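Local coordinates for protein KLLA0B12012p (Kluyveromyces lactis, PDB 6Y3P) that is the ATP-grasp, tubulin-tyrosine-ligase-like C-terminal domain of Pby1, a direct partner of the mRNA decapping enzyme Dcp2, and probably binds ATP and metal ions, at residues A[85-93]-A[306-317]; A[106-116]-A[192-200]. All coordinates share one frame; numbering follows the deposited sequence.

Contact 1: A[85-93]-A[306-317]; sequences YLSHTIHSY and ELFKAAVNVDRL
The methyl of Ala310 lies over one face of the Tyr93 ring in a CH-pi contact, its CB 3.4 Å from CG of Tyr93 and displaced toward the rim; so short a side chain lets the flat ring come down almost onto the helix backbone. With its CG anti to the backbone N (chi1 173°), Tyr93 extends across to Glu306, where OH donates a 2.7 Å hydrogen bond to OE1. That oxygen lies at the ring's edge, while the hydroxyl meets the carboxylate from above its plane. The methyl CG2 of Thr89 rests 3.6 Å from CA of Ala311. Such small residues suit the crossing of helices 83-95 and 290-313 in this tubulin-tyrosine-ligase-type domain; the axes of segments 85-93 and 306-313 pass 8.9 Å apart at 92°. Deeper in, Leu307 CD1 packs 3.8 Å from Ile90 CG1. Beyond the helix end, Val314 sets CG1 against Ser92 OG, and the poorly ordered Arg316 makes a weak hydrogen bond from NH2 to His88 ND1 (2.9 Å), guanidinium and ring planes 79° apart. Tyr85, whose CD1 touches CD1 of Leu317, has a cation-pi partner in Lys78. Ser100 OG hydrogen-bonds to the same Glu306 OE1, and Leu343 packs on Leu307.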
# COMPACT_ATOMS: atom_id res chain seq x y z
N TYR A 85 -1.60 3.40 -12.12
CA TYR A 85 -0.81 4.62 -12.10
C TYR A 85 0.49 4.48 -11.31
O TYR A 85 1.50 5.05 -11.73
CB TYR A 85 -1.70 5.79 -11.63
CG TYR A 85 -2.73 6.10 -12.69
CD1 TYR A 85 -2.44 6.97 -13.74
CD2 TYR A 85 -3.95 5.42 -12.72
CE1 TYR A 85 -3.36 7.20 -14.76
CE2 TYR A 85 -4.87 5.63 -13.76
CZ TYR A 85 -4.58 6.54 -14.76
OH TYR A 85 -5.49 6.82 -15.76
N LEU A 86 0.50 3.65 -10.23
CA LEU A 86 1.66 3.33 -9.40
C LEU A 86 2.75 2.77 -10.31
O LEU A 86 3.88 3.27 -10.27
CB LEU A 86 1.30 2.29 -8.30
CG LEU A 86 2.41 1.90 -7.31
CD1 LEU A 86 2.77 3.07 -6.39
CD2 LEU A 86 1.99 0.71 -6.47
N SER A 87 2.37 1.78 -11.16
CA SER A 87 3.24 1.13 -12.14
C SER A 87 3.89 2.18 -13.01
O SER A 87 5.12 2.21 -13.06
CB SER A 87 2.46 0.13 -12.98
OG SER A 87 2.73 -1.21 -12.58
N HIS A 88 3.10 3.12 -13.55
CA HIS A 88 3.61 4.21 -14.39
C HIS A 88 4.56 5.11 -13.65
O HIS A 88 5.60 5.45 -14.20
CB HIS A 88 2.48 4.98 -15.07
CG HIS A 88 1.89 4.25 -16.23
ND1 HIS A 88 2.45 4.35 -17.50
CD2 HIS A 88 0.85 3.39 -16.28
CE1 HIS A 88 1.71 3.57 -18.28
NE2 HIS A 88 0.73 2.97 -17.59
N THR A 89 4.25 5.44 -12.40
CA THR A 89 5.13 6.27 -11.56
C THR A 89 6.49 5.59 -11.39
O THR A 89 7.52 6.24 -11.59
CB THR A 89 4.50 6.55 -10.17
OG1 THR A 89 3.09 6.70 -10.29
CG2 THR A 89 5.09 7.78 -9.50
N ILE A 90 6.50 4.29 -11.06
CA ILE A 90 7.73 3.53 -10.84
C ILE A 90 8.51 3.37 -12.16
O ILE A 90 9.69 3.71 -12.18
CB ILE A 90 7.49 2.19 -10.07
CG1 ILE A 90 7.04 2.51 -8.63
CG2 ILE A 90 8.75 1.29 -10.08
CD1 ILE A 90 6.55 1.37 -7.79
N HIS A 91 7.84 2.93 -13.25
CA HIS A 91 8.47 2.75 -14.57
C HIS A 91 9.18 4.00 -15.04
O HIS A 91 10.33 3.89 -15.49
CB HIS A 91 7.47 2.32 -15.64
CG HIS A 91 6.76 1.03 -15.36
ND1 HIS A 91 7.33 0.03 -14.60
CD2 HIS A 91 5.52 0.63 -15.77
CE1 HIS A 91 6.43 -0.94 -14.54
NE2 HIS A 91 5.33 -0.63 -15.23
N SER A 92 8.53 5.18 -14.93
CA SER A 92 9.13 6.42 -15.41
C SER A 92 10.29 6.89 -14.55
O SER A 92 11.17 7.59 -15.05
CB SER A 92 8.09 7.52 -15.60
OG SER A 92 7.35 7.74 -14.41
N TYR A 93 10.31 6.51 -13.27
CA TYR A 93 11.38 6.88 -12.36
C TYR A 93 12.64 5.99 -12.50
O TYR A 93 13.74 6.51 -12.40
CB TYR A 93 10.84 6.82 -10.93
CG TYR A 93 11.86 7.02 -9.84
CD1 TYR A 93 12.34 8.29 -9.52
CD2 TYR A 93 12.29 5.95 -9.07
CE1 TYR A 93 13.23 8.49 -8.47
CE2 TYR A 93 13.18 6.14 -8.01
CZ TYR A 93 13.65 7.41 -7.72
OH TYR A 93 14.52 7.58 -6.67
N GLU A 306 12.14 5.73 -1.91
CA GLU A 306 12.29 5.74 -3.36
C GLU A 306 10.97 6.02 -4.04
O GLU A 306 10.92 6.82 -4.97
CB GLU A 306 12.87 4.39 -3.83
CG GLU A 306 14.34 4.20 -3.52
CD GLU A 306 15.22 5.24 -4.18
OE1 GLU A 306 15.26 5.25 -5.43
OE2 GLU A 306 15.78 6.10 -3.47
N LEU A 307 9.87 5.41 -3.53
CA LEU A 307 8.53 5.64 -4.08
C LEU A 307 8.08 7.07 -3.93
O LEU A 307 7.55 7.64 -4.88
CB LEU A 307 7.49 4.64 -3.53
CG LEU A 307 6.07 4.74 -4.10
CD1 LEU A 307 6.07 4.72 -5.64
CD2 LEU A 307 5.22 3.64 -3.60
N PHE A 308 8.30 7.66 -2.76
CA PHE A 308 7.92 9.04 -2.57
C PHE A 308 8.80 9.99 -3.41
O PHE A 308 8.29 10.97 -3.93
CB PHE A 308 7.85 9.40 -1.07
CG PHE A 308 6.50 8.97 -0.54
CD1 PHE A 308 5.34 9.63 -0.92
CD2 PHE A 308 6.39 7.83 0.25
CE1 PHE A 308 4.09 9.17 -0.51
CE2 PHE A 308 5.14 7.37 0.66
CZ PHE A 308 4.00 8.04 0.28
N LYS A 309 10.08 9.64 -3.64
CA LYS A 309 10.94 10.44 -4.52
C LYS A 309 10.40 10.34 -5.97
O LYS A 309 10.29 11.36 -6.66
CB LYS A 309 12.39 10.01 -4.44
CG LYS A 309 13.02 10.35 -3.11
CD LYS A 309 14.53 10.56 -3.22
CE LYS A 309 15.34 9.42 -2.67
NZ LYS A 309 16.71 9.88 -2.32
N ALA A 310 9.99 9.12 -6.38
CA ALA A 310 9.40 8.84 -7.70
C ALA A 310 8.14 9.66 -7.92
O ALA A 310 8.08 10.40 -8.89
CB ALA A 310 9.08 7.35 -7.83
N ALA A 311 7.18 9.54 -6.98
CA ALA A 311 5.85 10.16 -6.94
C ALA A 311 5.85 11.67 -7.05
O ALA A 311 5.05 12.23 -7.78
CB ALA A 311 5.13 9.74 -5.67
N VAL A 312 6.74 12.31 -6.30
CA VAL A 312 6.87 13.76 -6.20
C VAL A 312 7.54 14.37 -7.44
O VAL A 312 7.10 15.42 -7.90
CB VAL A 312 7.61 14.10 -4.87
CG1 VAL A 312 8.36 15.41 -4.90
CG2 VAL A 312 6.65 14.04 -3.69
N ASN A 313 8.56 13.69 -7.99
CA ASN A 313 9.39 14.19 -9.08
C ASN A 313 9.00 13.79 -10.51
O ASN A 313 9.57 14.37 -11.44
CB ASN A 313 10.85 13.81 -8.83
CG ASN A 313 11.41 14.44 -7.58
OD1 ASN A 313 11.48 15.67 -7.45
ND2 ASN A 313 11.86 13.61 -6.64
N VAL A 314 8.04 12.87 -10.71
CA VAL A 314 7.63 12.45 -12.07
C VAL A 314 7.15 13.62 -12.93
O VAL A 314 6.50 14.55 -12.44
CB VAL A 314 6.64 11.27 -12.15
CG1 VAL A 314 7.37 9.93 -12.10
CG2 VAL A 314 5.57 11.36 -11.08
N ASP A 315 7.51 13.57 -14.23
CA ASP A 315 7.18 14.55 -15.27
C ASP A 315 5.74 14.35 -15.76
O ASP A 315 5.24 15.16 -16.55
CB ASP A 315 8.17 14.43 -16.45
CG ASP A 315 9.60 14.09 -16.06
OD1 ASP A 315 9.84 12.94 -15.62
OD2 ASP A 315 10.49 14.96 -16.23
N ARG A 316 5.08 13.27 -15.28
CA ARG A 316 3.69 12.87 -15.57
C ARG A 316 2.83 13.17 -14.31
O ARG A 316 3.18 14.07 -13.53
CB ARG A 316 3.61 11.36 -15.92
CG ARG A 316 4.80 10.77 -16.68
CD ARG A 316 4.82 9.26 -16.58
NE ARG A 316 3.96 8.63 -17.58
CZ ARG A 316 3.94 7.32 -17.85
NH1 ARG A 316 4.74 6.49 -17.20
NH2 ARG A 316 3.12 6.85 -18.78
N LEU A 317 1.70 12.43 -14.12
CA LEU A 317 0.79 12.53 -12.97
C LEU A 317 1.62 12.34 -11.71
O LEU A 317 2.32 11.32 -11.59
CB LEU A 317 -0.27 11.41 -13.06
CG LEU A 317 -1.64 11.65 -12.42
CD1 LEU A 317 -2.60 10.56 -12.81
CD2 LEU A 317 -1.58 11.68 -10.90

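Contact 2: A[106-116]-A[192-200]; sequences FLESFNIDVDY and LRHFIVQEY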
# COMPACT_ATOMS: atom_id res chain seq x y z
N PHE A 106 9.31 -4.30 -6.67
CA PHE A 106 7.97 -3.95 -7.16
C PHE A 106 7.42 -4.99 -8.14
O PHE A 106 8.13 -5.42 -9.06
CB PHE A 106 7.98 -2.55 -7.81
CG PHE A 106 6.68 -2.12 -8.43
CD1 PHE A 106 5.53 -2.01 -7.66
CD2 PHE A 106 6.61 -1.78 -9.78
CE1 PHE A 106 4.33 -1.56 -8.23
CE2 PHE A 106 5.41 -1.35 -10.34
CZ PHE A 106 4.28 -1.24 -9.56
N LEU A 107 6.14 -5.35 -7.96
CA LEU A 107 5.46 -6.30 -8.82
C LEU A 107 4.72 -5.50 -9.83
O LEU A 107 3.74 -4.85 -9.48
CB LEU A 107 4.50 -7.22 -8.03
CG LEU A 107 5.15 -8.16 -7.05
CD1 LEU A 107 4.13 -8.82 -6.19
CD2 LEU A 107 6.05 -9.18 -7.74
N GLU A 108 5.25 -5.46 -11.05
CA GLU A 108 4.66 -4.71 -12.15
C GLU A 108 3.32 -5.32 -12.52
O GLU A 108 3.11 -6.52 -12.34
CB GLU A 108 5.56 -4.79 -13.39
CG GLU A 108 6.92 -4.16 -13.23
CD GLU A 108 7.80 -4.46 -14.42
OE1 GLU A 108 8.19 -5.64 -14.58
OE2 GLU A 108 8.07 -3.53 -15.21
N SER A 109 2.42 -4.49 -13.03
CA SER A 109 1.12 -4.89 -13.55
C SER A 109 0.88 -4.11 -14.83
O SER A 109 1.44 -3.02 -15.02
CB SER A 109 0.01 -4.65 -12.54
OG SER A 109 -0.03 -3.28 -12.17
N PHE A 110 0.12 -4.70 -15.74
CA PHE A 110 -0.21 -4.10 -17.03
C PHE A 110 -1.64 -4.42 -17.33
O PHE A 110 -2.18 -5.37 -16.78
CB PHE A 110 0.68 -4.64 -18.15
CG PHE A 110 2.17 -4.52 -17.90
CD1 PHE A 110 2.87 -5.55 -17.28
CD2 PHE A 110 2.86 -3.37 -18.28
CE1 PHE A 110 4.25 -5.43 -17.05
CE2 PHE A 110 4.24 -3.26 -18.05
CZ PHE A 110 4.92 -4.29 -17.44
N ASN A 111 -2.27 -3.59 -18.17
CA ASN A 111 -3.65 -3.77 -18.61
C ASN A 111 -3.65 -4.14 -20.08
O ASN A 111 -2.99 -3.49 -20.89
CB ASN A 111 -4.48 -2.53 -18.31
CG ASN A 111 -5.18 -2.63 -16.98
OD1 ASN A 111 -4.60 -2.34 -15.92
ND2 ASN A 111 -6.41 -3.11 -17.00
N ILE A 112 -4.29 -5.26 -20.39
CA ILE A 112 -4.37 -5.74 -21.76
C ILE A 112 -5.84 -5.93 -22.18
O ILE A 112 -6.69 -6.24 -21.34
CB ILE A 112 -3.47 -7.00 -21.99
CG1 ILE A 112 -3.25 -7.27 -23.48
CG2 ILE A 112 -3.95 -8.25 -21.25
CD1 ILE A 112 -1.84 -7.31 -23.87
N ASP A 113 -6.13 -5.68 -23.45
CA ASP A 113 -7.45 -5.86 -24.05
C ASP A 113 -7.27 -6.82 -25.20
O ASP A 113 -6.59 -6.50 -26.18
CB ASP A 113 -8.05 -4.52 -24.52
CG ASP A 113 -8.37 -3.50 -23.43
OD1 ASP A 113 -8.66 -3.91 -22.28
OD2 ASP A 113 -8.36 -2.28 -23.74
N VAL A 114 -7.81 -8.03 -25.05
CA VAL A 114 -7.71 -9.06 -26.08
C VAL A 114 -9.13 -9.45 -26.47
O VAL A 114 -9.92 -9.85 -25.61
CB VAL A 114 -6.86 -10.31 -25.66
CG1 VAL A 114 -6.69 -11.28 -26.83
CG2 VAL A 114 -5.50 -9.90 -25.10
N ASP A 115 -9.44 -9.30 -27.75
CA ASP A 115 -10.74 -9.62 -28.34
C ASP A 115 -10.81 -11.12 -28.62
O ASP A 115 -11.73 -11.79 -28.14
CB ASP A 115 -10.95 -8.80 -29.64
CG ASP A 115 -10.83 -7.29 -29.50
OD1 ASP A 115 -9.76 -6.82 -29.03
OD2 ASP A 115 -11.78 -6.58 -29.90
N TYR A 116 -9.83 -11.64 -29.38
CA TYR A 116 -9.70 -13.03 -29.79
C TYR A 116 -8.23 -13.40 -29.73
O TYR A 116 -7.36 -12.55 -29.91
CB TYR A 116 -10.23 -13.23 -31.22
CG TYR A 116 -11.63 -12.68 -31.43
CD1 TYR A 116 -11.82 -11.33 -31.71
CD2 TYR A 116 -12.75 -13.50 -31.37
CE1 TYR A 116 -13.10 -10.80 -31.87
CE2 TYR A 116 -14.03 -12.98 -31.55
CZ TYR A 116 -14.20 -11.63 -31.80
OH TYR A 116 -15.43 -11.11 -32.02
N LEU A 192 -15.26 -11.90 -21.18
CA LEU A 192 -14.79 -10.52 -20.97
C LEU A 192 -13.42 -10.31 -21.62
O LEU A 192 -12.63 -11.25 -21.68
CB LEU A 192 -14.81 -10.15 -19.48
CG LEU A 192 -16.21 -10.13 -18.85
CD1 LEU A 192 -16.30 -11.05 -17.64
CD2 LEU A 192 -16.67 -8.71 -18.55
N ARG A 193 -13.17 -9.10 -22.14
CA ARG A 193 -11.98 -8.76 -22.93
C ARG A 193 -10.84 -8.04 -22.18
O ARG A 193 -9.71 -8.03 -22.68
CB ARG A 193 -12.39 -7.94 -24.18
CG ARG A 193 -13.59 -8.50 -24.99
CD ARG A 193 -13.34 -9.81 -25.74
NE ARG A 193 -13.61 -11.00 -24.92
CZ ARG A 193 -12.77 -12.03 -24.76
NH1 ARG A 193 -11.59 -12.03 -25.36
NH2 ARG A 193 -13.11 -13.06 -23.99
N HIS A 194 -11.12 -7.41 -21.03
CA HIS A 194 -10.08 -6.71 -20.27
C HIS A 194 -9.36 -7.69 -19.35
O HIS A 194 -10.00 -8.56 -18.75
CB HIS A 194 -10.67 -5.53 -19.46
CG HIS A 194 -11.22 -4.41 -20.29
ND1 HIS A 194 -10.58 -3.18 -20.37
CD2 HIS A 194 -12.35 -4.36 -21.03
CE1 HIS A 194 -11.33 -2.43 -21.15
NE2 HIS A 194 -12.41 -3.09 -21.58
N PHE A 195 -8.03 -7.58 -19.26
CA PHE A 195 -7.20 -8.44 -18.41
C PHE A 195 -6.07 -7.67 -17.78
O PHE A 195 -5.58 -6.70 -18.37
CB PHE A 195 -6.57 -9.60 -19.21
CG PHE A 195 -7.50 -10.54 -19.94
CD1 PHE A 195 -7.87 -10.29 -21.25
CD2 PHE A 195 -7.95 -11.70 -19.33
CE1 PHE A 195 -8.73 -11.16 -21.93
CE2 PHE A 195 -8.79 -12.58 -20.01
CZ PHE A 195 -9.17 -12.31 -21.31
N ILE A 196 -5.63 -8.12 -16.61
CA ILE A 196 -4.45 -7.57 -15.96
C ILE A 196 -3.39 -8.67 -16.00
O ILE A 196 -3.70 -9.85 -15.77
CB ILE A 196 -4.69 -6.99 -14.53
CG1 ILE A 196 -5.67 -5.78 -14.57
CG2 ILE A 196 -3.34 -6.57 -13.87
CD1 ILE A 196 -6.30 -5.37 -13.23
N VAL A 197 -2.18 -8.30 -16.38
CA VAL A 197 -1.03 -9.18 -16.39
C VAL A 197 -0.18 -8.66 -15.24
O VAL A 197 0.33 -7.54 -15.26
CB VAL A 197 -0.30 -9.19 -17.75
CG1 VAL A 197 1.03 -9.95 -17.65
CG2 VAL A 197 -1.19 -9.78 -18.84
N GLN A 198 -0.14 -9.45 -14.17
CA GLN A 198 0.55 -9.07 -12.95
C GLN A 198 1.74 -9.99 -12.69
O GLN A 198 1.59 -11.21 -12.77
CB GLN A 198 -0.48 -9.12 -11.79
CG GLN A 198 0.05 -8.88 -10.37
CD GLN A 198 -0.15 -7.47 -9.86
OE1 GLN A 198 0.78 -6.86 -9.31
NE2 GLN A 198 -1.36 -6.94 -9.96
N GLU A 199 2.90 -9.42 -12.35
CA GLU A 199 4.07 -10.19 -11.97
C GLU A 199 3.68 -11.10 -10.82
O GLU A 199 2.99 -10.68 -9.88
CB GLU A 199 5.23 -9.29 -11.57
CG GLU A 199 6.50 -10.08 -11.33
CD GLU A 199 7.71 -9.26 -10.94
OE1 GLU A 199 8.71 -9.88 -10.50
OE2 GLU A 199 7.68 -8.02 -11.11
N TYR A 200 4.04 -12.37 -10.93
CA TYR A 200 3.68 -13.36 -9.93
C TYR A 200 4.88 -13.86 -9.15
O TYR A 200 5.91 -14.20 -9.74
CB TYR A 200 2.88 -14.50 -10.61
CG TYR A 200 2.64 -15.72 -9.76
CD1 TYR A 200 1.64 -15.74 -8.79
CD2 TYR A 200 3.38 -16.88 -9.96
CE1 TYR A 200 1.41 -16.88 -8.01
CE2 TYR A 200 3.18 -18.01 -9.18
CZ TYR A 200 2.20 -18.01 -8.20
OH TYR A 200 2.00 -19.15 -7.46
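Edge strand 109-113 pairs antiparallel with strand 194-200 in a five-stranded sheet, probably part of one of the alpha/beta lobes that characterise the ATP-grasp fold. Ile112 and Phe195 form a hydrogen-bonded pair: Ile112 N reaches Phe195 O, and Phe195 N reaches Ile112 O, each at 2.8 Å. On the face that carries Phe110, Ile112, Phe195 and Val197, Ile112 CG2 packs 3.6 Å from Phe195 CB, the branched aliphatic filling the space beside the aromatic stem. On the other face, in a non-hydrogen-bonded pair, Asp113 and His194 lie side by side, both with CG anti to the carbonyl carbon (chi1 -65° and -66°). Asp113 OD1 stands over the imidazole face, 2.8 Å from His194 ND1, an angle too poor for a hydrogen bond. Replacing Asp113 with an alanine removes the carboxylate over the imidazole, which would probably open a gap beside that face of His194. Near the other end of the pairing, Leu107 CD2 lies 3.6 Å from CD of Glu199, whose OE1 is salt-bridged to Lys342; the adjacent Glu108 is salt-bridged to Lys139. Strand 140-145 flanks strand 194-200 on its far edge. Phe110 and Ile112 pack on Leu130 of helix 128-136, and Phe195 meets Phe167 of helix 160-171 edge-to-face.

The centres of contacts 1 and 2 lie about 20 Å apart, yet the two touch, helix 83-95 and strand 109-113 following each other in the chain. Ser87 OG and Ser109 O are 3.3 Å apart, probably a hydrogen bond, and Ile90 CD1 packs 3.5 Å from CD1 of Phe106. Ile90 thus meets both sides, Leu307 of contact 1 and Phe106 of contact 2. Strand 341-347 gives a second connection: Leu343 packs on Leu307 of contact 1 and bonds through its backbone to Leu107 of contact 2. In sequence, contact 2 is nested inside the loop that contact 1 closes, and all four segments lie in the tubulin-tyrosine ligase family region of the ATP-grasp type.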